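Local coordinates for protein deacylase (Burkholderia multivorans, PDB 5THW) that probably hydrolyses N-carbamoyl amino acids as a two-zinc amidase of the peptidase M20 family, and binds N-(aminocarbonyl)-beta-alanine, at residues W236-F241 / F303-F308. Numbering follows the deposited sequence.
Sequences WYEITF and FFTVDF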
loop_
_atom_site.group_PDB
_atom_site.type_symbol
_atom_site.label_atom_id
_atom_site.label_comp_id
_atom_site.label_asym_id
_atom_site.label_seq_id
_atom_site.Cartn_x
_atom_site.Cartn_y
_atom_site.Cartn_z
ATOM N N TRP A 236 -12.614 -8.356 -15.376
ATOM C CA TRP A 236 -11.619 -7.770 -14.486
ATOM C C TRP A 236 -11.665 -6.250 -14.573
ATOM O O TRP A 236 -11.818 -5.679 -15.660
ATOM C CB TRP A 236 -10.201 -8.258 -14.809
ATOM C CG TRP A 236 -9.945 -9.705 -14.514
ATOM C CD1 TRP A 236 -10.877 -10.677 -14.257
ATOM C CD2 TRP A 236 -8.667 -10.352 -14.469
ATOM N NE1 TRP A 236 -10.253 -11.884 -14.046
ATOM C CE2 TRP A 236 -8.899 -11.713 -14.177
ATOM C CE3 TRP A 236 -7.350 -9.915 -14.651
ATOM C CZ2 TRP A 236 -7.858 -12.638 -14.058
ATOM C CZ3 TRP A 236 -6.322 -10.832 -14.527
ATOM C CH2 TRP A 236 -6.583 -12.178 -14.230
ATOM N N TYR A 237 -11.479 -5.601 -13.430
ATOM C CA TYR A 237 -11.583 -4.158 -13.346
ATOM C C TYR A 237 -10.351 -3.580 -12.671
ATOM O O TYR A 237 -9.671 -4.243 -11.880
ATOM C CB TYR A 237 -12.832 -3.718 -12.555
ATOM C CG TYR A 237 -14.120 -4.276 -13.088
ATOM C CD1 TYR A 237 -14.521 -5.565 -12.765
ATOM C CD2 TYR A 237 -14.938 -3.517 -13.913
ATOM C CE1 TYR A 237 -15.698 -6.087 -13.249
ATOM C CE2 TYR A 237 -16.122 -4.030 -14.402
ATOM C CZ TYR A 237 -16.499 -5.321 -14.066
ATOM O OH TYR A 237 -17.678 -5.857 -14.547
ATOM N N GLU A 238 -10.074 -2.329 -13.009
ATOM C CA GLU A 238 -9.096 -1.520 -12.298
ATOM C C GLU A 238 -9.819 -0.258 -11.876
ATOM O O GLU A 238 -10.411 0.428 -12.718
ATOM C CB GLU A 238 -7.874 -1.201 -13.165
ATOM C CG GLU A 238 -6.935 -2.387 -13.368
ATOM C CD GLU A 238 -5.700 -2.028 -14.192
ATOM O OE1 GLU A 238 -4.785 -2.878 -14.311
ATOM O OE2 GLU A 238 -5.649 -0.891 -14.711
ATOM N N ILE A 239 -9.807 0.022 -10.580
ATOM C CA ILE A 239 -10.480 1.187 -10.021
ATOM C C ILE A 239 -9.450 2.037 -9.299
ATOM O O ILE A 239 -8.582 1.518 -8.588
ATOM C CB ILE A 239 -11.631 0.797 -9.067
ATOM C CG1 ILE A 239 -12.690 -0.018 -9.811
ATOM C CG2 ILE A 239 -12.251 2.037 -8.418
ATOM C CD1 ILE A 239 -13.805 -0.521 -8.919
ATOM N N THR A 240 -9.542 3.344 -9.494
ATOM C CA THR A 240 -8.763 4.299 -8.724
ATOM C C THR A 240 -9.741 5.275 -8.095
ATOM O O THR A 240 -10.520 5.919 -8.807
ATOM C CB THR A 240 -7.749 5.041 -9.601
ATOM O OG1 THR A 240 -6.789 4.113 -10.130
ATOM C CG2 THR A 240 -7.009 6.095 -8.771
ATOM N N PHE A 241 -9.711 5.368 -6.771
ATOM C CA PHE A 241 -10.420 6.402 -6.034
ATOM C C PHE A 241 -9.437 7.515 -5.724
ATOM O O PHE A 241 -8.292 7.252 -5.345
ATOM C CB PHE A 241 -11.023 5.867 -4.730
ATOM C CG PHE A 241 -12.338 5.173 -4.905
ATOM C CD1 PHE A 241 -13.219 5.567 -5.897
ATOM C CD2 PHE A 241 -12.698 4.121 -4.071
ATOM C CE1 PHE A 241 -14.429 4.922 -6.061
ATOM C CE2 PHE A 241 -13.915 3.477 -4.229
ATOM C CZ PHE A 241 -14.779 3.880 -5.222
ATOM N N PHE A 303 -5.548 2.633 -5.680
ATOM C CA PHE A 303 -5.769 1.798 -6.848
ATOM C C PHE A 303 -6.065 0.388 -6.362
ATOM O O PHE A 303 -5.411 -0.100 -5.433
ATOM C CB PHE A 303 -4.529 1.803 -7.755
ATOM C CG PHE A 303 -4.539 0.740 -8.836
ATOM C CD1 PHE A 303 -4.938 1.049 -10.126
ATOM C CD2 PHE A 303 -4.088 -0.553 -8.570
ATOM C CE1 PHE A 303 -4.922 0.079 -11.133
ATOM C CE2 PHE A 303 -4.081 -1.522 -9.555
ATOM C CZ PHE A 303 -4.495 -1.205 -10.845
ATOM N N PHE A 304 -7.047 -0.266 -6.978
ATOM C CA PHE A 304 -7.321 -1.650 -6.608
ATOM C C PHE A 304 -8.033 -2.348 -7.759
ATOM O O PHE A 304 -8.532 -1.711 -8.690
ATOM C CB PHE A 304 -8.121 -1.733 -5.301
ATOM C CG PHE A 304 -9.500 -1.150 -5.381
ATOM C CD1 PHE A 304 -9.705 0.214 -5.225
ATOM C CD2 PHE A 304 -10.604 -1.972 -5.566
ATOM C CE1 PHE A 304 -10.987 0.751 -5.277
ATOM C CE2 PHE A 304 -11.884 -1.440 -5.617
ATOM C CZ PHE A 304 -12.077 -0.077 -5.476
ATOM N N THR A 305 -8.080 -3.676 -7.680
ATOM C CA THR A 305 -8.621 -4.494 -8.755
ATOM C C THR A 305 -9.858 -5.259 -8.285
ATOM O O THR A 305 -10.062 -5.488 -7.088
ATOM C CB THR A 305 -7.568 -5.470 -9.282
ATOM O OG1 THR A 305 -7.176 -6.358 -8.230
ATOM C CG2 THR A 305 -6.331 -4.696 -9.765
ATOM N N VAL A 306 -10.693 -5.634 -9.255
ATOM C CA VAL A 306 -11.890 -6.435 -9.032
ATOM C C VAL A 306 -11.879 -7.615 -9.996
ATOM O O VAL A 306 -11.569 -7.461 -11.181
ATOM C CB VAL A 306 -13.177 -5.595 -9.202
ATOM C CG1 VAL A 306 -14.407 -6.483 -9.169
ATOM C CG2 VAL A 306 -13.273 -4.513 -8.105
ATOM N N ASP A 307 -12.226 -8.789 -9.480
ATOM C CA ASP A 307 -12.261 -10.046 -10.222
ATOM C C ASP A 307 -13.678 -10.602 -10.100
ATOM O O ASP A 307 -14.116 -10.942 -8.997
ATOM C CB ASP A 307 -11.220 -11.016 -9.648
ATOM C CG ASP A 307 -11.144 -12.353 -10.399
ATOM O OD1 ASP A 307 -10.032 -12.726 -10.832
ATOM O OD2 ASP A 307 -12.181 -13.038 -10.551
ATOM N N PHE A 308 -14.411 -10.644 -11.212
ATOM C CA PHE A 308 -15.743 -11.238 -11.261
ATOM C C PHE A 308 -15.726 -12.469 -12.164
ATOM O O PHE A 308 -15.110 -12.457 -13.238
ATOM C CB PHE A 308 -16.793 -10.250 -11.781
ATOM C CG PHE A 308 -17.275 -9.258 -10.758
ATOM C CD1 PHE A 308 -17.094 -9.481 -9.405
ATOM C CD2 PHE A 308 -17.967 -8.124 -11.159
ATOM C CE1 PHE A 308 -17.549 -8.564 -8.466
ATOM C CE2 PHE A 308 -18.436 -7.210 -10.228
ATOM C CZ PHE A 308 -18.225 -7.433 -8.876
#
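Tyr237 faces Val306, and Ile239 faces Phe304, as the two hydrogen-bonded pairs of an antiparallel strand pairing. Four backbone bonds join them, among them Ile239 N to Phe304 O, 2.9 Å long and nearly straight, at 175°. By contrast, Val306 N reaches Tyr237 O from well above the carbonyl plane. CA atoms of the non-hydrogen-bonded pairs add CA-H...O contacts to carbonyls of these residues, Trp236 CA lying 3.3 Å from Val306 O.

Apolar packing fills the face of Tyr237, Ile239, Phe304 and Val306. With CG set between its own N and carbonyl carbon (chi1 65°), the Phe304 ring presents one face to Ile239, whose CB lies 4.0 Å from the ring centroid in a CH-pi contact. Ile239 CG2 meets the rim at Phe304 CE1 and CZ, while Phe241 CD2 approaches Phe304 CE1 near the ring plane. Farther along, Tyr237 CD1 touches Val306 CG1 at 3.7 Å, and Tyr237 CE1 reaches Phe308 CD2.

The pairing is the middle one in the antiparallel strand order 337-350, 225-242, 297-310, 282-291; helices 259-275 and 313-334 pack on that apolar face, the two-layer alpha/beta sandwich of the M20 dimerisation (lid) domain.

The opposite face mixes aromatic and polar groups. Glu238 lays its extended chain by Phe303, Glu238 CD 3.7 Å from Phe303 CZ at the ring edge, and Glu238 OE1 forms a salt bridge with Arg295 of the second subunit. The Trp236 and Asp307 side chains lie side by side, pointing the same way; Trp236 also touches the bound N-(aminocarbonyl)-beta-alanine. Trp236 NE1 is 3.3 Å from Asp307 OD1 but badly aimed for a hydrogen bond, and bonds instead to Gln234 OE1, while Asp307 OD2 is salt-bridged to Arg309, another pocket residue.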